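Side-chain contacts in endoglucanase (Bacillus akibai, PDB 1UWW), which hydrolyses internal beta-1,4-glucosidic linkages of cellulose and related beta-glucans, and carries the family 28 carbohydrate-binding module described here, specific for non-crystalline cellulose: residues F57-V62 against G103-N108; W30-A33 against K39-L42. One frame throughout, in Å; residues are numbered along the deposited sequence.

Contact 1 of 2, residues F57-V62 against G103-N108. With CA (calcium ion), chain F.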
loop_
_atom_site.group_PDB
_atom_site.type_symbol
_atom_site.label_atom_id
_atom_site.label_comp_id
_atom_site.label_asym_id
_atom_site.label_seq_id
_atom_site.Cartn_x
_atom_site.Cartn_y
_atom_site.Cartn_z
ATOM N N PHE A 57 -18.556 -2.893 11.390
ATOM C CA PHE A 57 -17.935 -1.676 11.896
ATOM C C PHE A 57 -18.169 -0.564 10.894
ATOM O O PHE A 57 -18.602 -0.787 9.785
ATOM C CB PHE A 57 -16.417 -1.864 12.108
ATOM C CG PHE A 57 -15.624 -1.846 10.821
ATOM C CD1 PHE A 57 -15.660 -2.918 9.922
ATOM C CD2 PHE A 57 -14.906 -0.715 10.449
ATOM C CE1 PHE A 57 -14.958 -2.853 8.735
ATOM C CE2 PHE A 57 -14.255 -0.676 9.248
ATOM C CZ PHE A 57 -14.283 -1.738 8.412
ATOM N N GLY A 58 -17.865 0.663 11.310
ATOM C CA GLY A 58 -17.732 1.765 10.387
ATOM C C GLY A 58 -16.564 2.629 10.771
ATOM O O GLY A 58 -16.340 2.841 11.953
ATOM N N TYR A 59 -15.874 3.170 9.784
ATOM C CA TYR A 59 -14.815 4.127 10.051
ATOM C C TYR A 59 -15.367 5.464 10.559
ATOM O O TYR A 59 -16.459 5.866 10.170
ATOM C CB TYR A 59 -13.993 4.382 8.792
ATOM C CG TYR A 59 -13.214 3.179 8.241
ATOM C CD1 TYR A 59 -12.177 2.591 8.963
ATOM C CD2 TYR A 59 -13.497 2.661 7.006
ATOM C CE1 TYR A 59 -11.450 1.513 8.422
ATOM C CE2 TYR A 59 -12.772 1.603 6.476
ATOM C CZ TYR A 59 -11.761 1.048 7.184
ATOM O OH TYR A 59 -11.066 -0.018 6.641
ATOM N N PRO A 60 -14.584 6.170 11.375
ATOM C CA PRO A 60 -14.998 7.493 11.862
ATOM C C PRO A 60 -14.868 8.532 10.779
ATOM O O PRO A 60 -14.089 8.375 9.838
ATOM C CB PRO A 60 -14.018 7.747 13.010
ATOM C CG PRO A 60 -12.787 7.060 12.561
ATOM C CD PRO A 60 -13.290 5.763 11.969
ATOM N N GLU A 61 -15.655 9.607 10.885
ATOM C CA GLU A 61 -15.533 10.737 9.971
ATOM C C GLU A 61 -14.275 11.550 10.227
ATOM O O GLU A 61 -13.636 12.022 9.282
ATOM C CB GLU A 61 -16.761 11.632 10.084
ATOM C CG GLU A 61 -17.966 10.943 9.487
ATOM C CD GLU A 61 -19.158 11.847 9.312
ATOM O OE1 GLU A 61 -18.982 13.076 9.129
ATOM O OE2 GLU A 61 -20.281 11.305 9.358
ATOM N N VAL A 62 -13.910 11.690 11.491
ATOM C CA VAL A 62 -12.644 12.341 11.844
ATOM C C VAL A 62 -11.526 11.312 11.665
ATOM O O VAL A 62 -11.514 10.292 12.330
ATOM C CB VAL A 62 -12.666 12.913 13.273
ATOM C CG1 VAL A 62 -11.288 13.450 13.662
ATOM C CG2 VAL A 62 -13.725 14.029 13.395
ATOM N N GLY A 103 -14.316 7.138 -1.164
ATOM C CA GLY A 103 -13.064 6.630 -0.687
ATOM C C GLY A 103 -12.772 5.197 -1.096
ATOM O O GLY A 103 -13.285 4.663 -2.072
ATOM N N ALA A 104 -11.897 4.601 -0.304
ATOM C CA ALA A 104 -11.334 3.299 -0.606
ATOM C C ALA A 104 -10.879 2.642 0.677
ATOM O O ALA A 104 -10.891 3.263 1.748
ATOM C CB ALA A 104 -10.180 3.434 -1.628
HETATM N N MSE A 105 -10.476 1.387 0.556
HETATM C CA MSE A 105 -9.938 0.594 1.656
HETATM C C MSE A 105 -8.657 -0.068 1.138
HETATM O O MSE A 105 -8.710 -0.678 0.067
HETATM C CB MSE A 105 -10.935 -0.483 2.039
HETATM C CG MSE A 105 -10.470 -1.438 3.136
HETATM SE SE MSE A 105 -11.733 -2.875 3.504
HETATM C CE MSE A 105 -12.641 -1.939 4.466
ATOM N N ASN A 106 -7.561 0.025 1.893
ATOM C CA ASN A 106 -6.277 -0.579 1.566
ATOM C C ASN A 106 -6.060 -1.780 2.455
ATOM O O ASN A 106 -6.005 -1.630 3.694
ATOM C CB ASN A 106 -5.124 0.407 1.778
ATOM C CG ASN A 106 -4.962 1.420 0.650
ATOM O OD1 ASN A 106 -4.231 2.432 0.816
ATOM N ND2 ASN A 106 -5.576 1.167 -0.467
ATOM N N ILE A 107 -5.877 -2.945 1.848
ATOM C CA ILE A 107 -5.605 -4.183 2.570
ATOM C C ILE A 107 -4.104 -4.489 2.486
ATOM O O ILE A 107 -3.543 -4.572 1.375
ATOM C CB ILE A 107 -6.442 -5.346 1.985
ATOM C CG1 ILE A 107 -7.931 -4.999 2.101
ATOM C CG2 ILE A 107 -6.113 -6.626 2.714
ATOM C CD1 ILE A 107 -8.828 -6.040 1.521
ATOM N N ASN A 108 -3.445 -4.635 3.636
ATOM C CA ASN A 108 -2.040 -4.989 3.708
ATOM C C ASN A 108 -1.825 -6.252 4.488
ATOM O O ASN A 108 -2.614 -6.645 5.330
ATOM C CB ASN A 108 -1.235 -3.850 4.347
ATOM C CG ASN A 108 -1.040 -2.656 3.402
ATOM O OD1 ASN A 108 -1.666 -1.634 3.591
ATOM N ND2 ASN A 108 -0.246 -2.848 2.323
HETATM CA CA CA F . -21.753 13.040 8.858
HETATM O O HOH W 1 -21.908 10.691 7.734
#
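Met105 (modelled as selenomethionine) reaches Tyr59 and Phe57 on a chain that is straight through its first two torsions, with CG anti to the backbone N (chi1 177°), and then bends at SE (chi3 -82°), turning the terminal methyl CE toward both rings. Tyr59 swings its CG beside its own backbone N (chi1 -64°), and its phenol runs out to cross the Met105 side chain at about a right angle. The closest approach is that of Met105 CE to Tyr59 OH, 3.3 Å; the hydroxyl also passes Met105 CG at 3.8 Å. Met105 CE sits at the edge of the phenol, near its plane, and likewise at the edge of the Phe57 ring, 4.3 Å from Phe57 CZ. The two aromatic rings meet each other differently: Phe57 CE2 stands 3.6 Å above the Tyr59 plane, over its centre. This small buried cluster spans the beta-sandwich of the module, since Phe57 lies next to the end of strand 50-58 of one antiparallel sheet and Met105 belongs to strand 104-111 of the other. Met105 also packs on Phe93 of the sheet opposite its own. Although its neighbours on Met105 are apolar, the phenol hydroxyl is satisfied by a hydrogen bond with Phe170 O on strand 165-173, the neighbour of strand 104-111. Beyond the cluster, the chain runs to the surface, where Glu61 grips a calcium ion with both carboxylate oxygens, unequally: Glu61 OE2 lies 2.3 Å from the metal and OE1 2.8 Å, and a water is a further ligand.

Contact 2 of 2, residues W30-A33 against K39-L42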
loop_
_atom_site.group_PDB
_atom_site.type_symbol
_atom_site.label_atom_id
_atom_site.label_comp_id
_atom_site.label_asym_id
_atom_site.label_seq_id
_atom_site.Cartn_x
_atom_site.Cartn_y
_atom_site.Cartn_z
ATOM N N TRP A 30 -8.102 -17.419 14.159
ATOM C CA TRP A 30 -8.092 -15.982 13.838
ATOM C C TRP A 30 -8.630 -15.153 14.994
ATOM O O TRP A 30 -9.635 -15.513 15.617
ATOM C CB TRP A 30 -8.913 -15.732 12.569
ATOM C CG TRP A 30 -8.230 -16.238 11.347
ATOM C CD1 TRP A 30 -8.281 -17.495 10.814
ATOM C CD2 TRP A 30 -7.334 -15.491 10.526
ATOM N NE1 TRP A 30 -7.485 -17.560 9.702
ATOM C CE2 TRP A 30 -6.868 -16.353 9.518
ATOM C CE3 TRP A 30 -6.837 -14.184 10.570
ATOM C CZ2 TRP A 30 -5.960 -15.941 8.542
ATOM C CZ3 TRP A 30 -5.941 -13.773 9.609
ATOM C CH2 TRP A 30 -5.510 -14.653 8.598
ATOM N N ASP A 31 -8.011 -14.014 15.232
ATOM C CA ASP A 31 -8.383 -13.128 16.320
ATOM C C ASP A 31 -7.988 -11.708 15.949
ATOM O O ASP A 31 -7.390 -11.471 14.891
ATOM C CB ASP A 31 -7.641 -13.552 17.583
ATOM C CG ASP A 31 -8.374 -13.228 18.853
ATOM O OD1 ASP A 31 -9.354 -12.459 18.843
ATOM O OD2 ASP A 31 -8.028 -13.763 19.947
ATOM N N TRP A 32 -8.325 -10.759 16.799
ATOM C CA TRP A 32 -7.861 -9.386 16.636
ATOM C C TRP A 32 -6.407 -9.250 17.073
ATOM O O TRP A 32 -6.023 -9.748 18.144
ATOM C CB TRP A 32 -8.711 -8.412 17.441
ATOM C CG TRP A 32 -10.098 -8.263 16.960
ATOM C CD1 TRP A 32 -11.245 -8.482 17.674
ATOM C CD2 TRP A 32 -10.538 -7.850 15.643
ATOM N NE1 TRP A 32 -12.352 -8.236 16.902
ATOM C CE2 TRP A 32 -11.947 -7.844 15.646
ATOM C CE3 TRP A 32 -9.873 -7.452 14.473
ATOM C CZ2 TRP A 32 -12.695 -7.451 14.545
ATOM C CZ3 TRP A 32 -10.629 -7.089 13.380
ATOM C CH2 TRP A 32 -12.024 -7.082 13.428
ATOM N N ALA A 33 -5.592 -8.545 16.294
ATOM C CA ALA A 33 -4.285 -8.101 16.764
ATOM C C ALA A 33 -4.491 -7.119 17.917
ATOM O O ALA A 33 -5.504 -6.411 17.951
ATOM C CB ALA A 33 -3.499 -7.454 15.637
ATOM N N LYS A 39 -12.400 -3.933 17.575
ATOM C CA LYS A 39 -12.364 -5.142 18.369
ATOM C C LYS A 39 -13.770 -5.687 18.637
ATOM O O LYS A 39 -13.980 -6.409 19.616
ATOM C CB LYS A 39 -11.534 -4.907 19.636
ATOM C CG LYS A 39 -10.038 -4.713 19.310
ATOM C CD LYS A 39 -9.138 -4.977 20.471
ATOM C CE LYS A 39 -7.695 -4.594 20.166
ATOM N NZ LYS A 39 -6.902 -4.326 21.407
ATOM N N THR A 40 -14.667 -5.403 17.685
ATOM C CA THR A 40 -16.067 -5.854 17.680
ATOM C C THR A 40 -16.178 -7.394 17.563
ATOM O O THR A 40 -15.228 -8.073 17.198
ATOM C CB THR A 40 -16.896 -5.145 16.494
ATOM O OG1 THR A 40 -16.342 -5.456 15.199
ATOM C CG2 THR A 40 -16.862 -3.622 16.551
ATOM N N ALA A 41 -17.346 -7.952 17.847
ATOM C CA ALA A 41 -17.557 -9.394 17.783
ATOM C C ALA A 41 -17.156 -9.992 16.414
ATOM O O ALA A 41 -17.626 -9.549 15.357
ATOM C CB ALA A 41 -19.017 -9.713 18.059
ATOM N N LEU A 42 -16.304 -11.004 16.484
ATOM C CA LEU A 42 -15.898 -11.813 15.335
ATOM C C LEU A 42 -16.714 -13.090 15.390
ATOM O O LEU A 42 -16.571 -13.887 16.328
ATOM C CB LEU A 42 -14.424 -12.179 15.417
ATOM C CG LEU A 42 -13.396 -11.145 15.018
ATOM C CD1 LEU A 42 -12.005 -11.519 15.520
ATOM C CD2 LEU A 42 -13.376 -10.989 13.510
#
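Lys39, Thr40 and Leu42 wrap around the indole of Trp32, at a corner of the beta-sandwich where the short strand 30-32, outermost in its sheet, is followed by a loop that leads into strand 43-47 of the other sheet. The loop meets the ring first through backbone: Lys39 CA makes a CH-pi contact over one face, 3.7 Å from the centroid of the Trp32 five-membered ring. Past CG the Lys39 chain is extended and runs back along the strand end, bringing CE to 3.6 Å from Ala33 O, and its ammonium is hydrogen-bonded to Gly34 O. Thr40 then supplies the polar contact. Thr40 O accepts the indole N-H at 2.9 Å from Trp32 NE1, in a fairly straight bond (158° at the hydrogen) that lies in both the ring plane and the carbonyl plane. The bond thus fixes the rotation of an indole already held on both faces, while the Thr40 hydroxyl is engaged with Glu56 O on strand 50-58. Beyond Ala41, Leu42 covers the face opposite Lys39. With CG turned away from its carbonyl carbon (chi1 -79°), Leu42 presents its branched end to the ring. Leu42 CD1 stands 3.6 Å from the centroid of the Trp32 five-membered ring, only 12° off the normal. Leu42 CD1 also reaches the strand backbone, 4.0 Å from Asp31 CA. Outside the two segments, Trp55 meets the indole edge-to-face. The other Leu42 methyl lies beside the rim of the six-membered ring, with Leu42 CD2 3.7 Å from Trp32 CZ2.

Contacts 1 and 2 have centres about 17 Å apart and nearest atoms about 5 Å apart, without touching. They follow one another along the chain, contact 2 closing before contact 1 opens, and both reach the five-stranded sheet: contact 2 at its outermost strand 30-32, contact 1 at strand 104-111. Trp55, two residues before Phe57 on strand 50-58, joins the two, meeting the Phe57 ring of contact 1 and the Trp32 indole of contact 2; Pro72 likewise touches both of these residues. The calcium held by Glu61 belongs to contact 1 alone, and the Phe57 side chain is about 13 Å from another bound calcium ion.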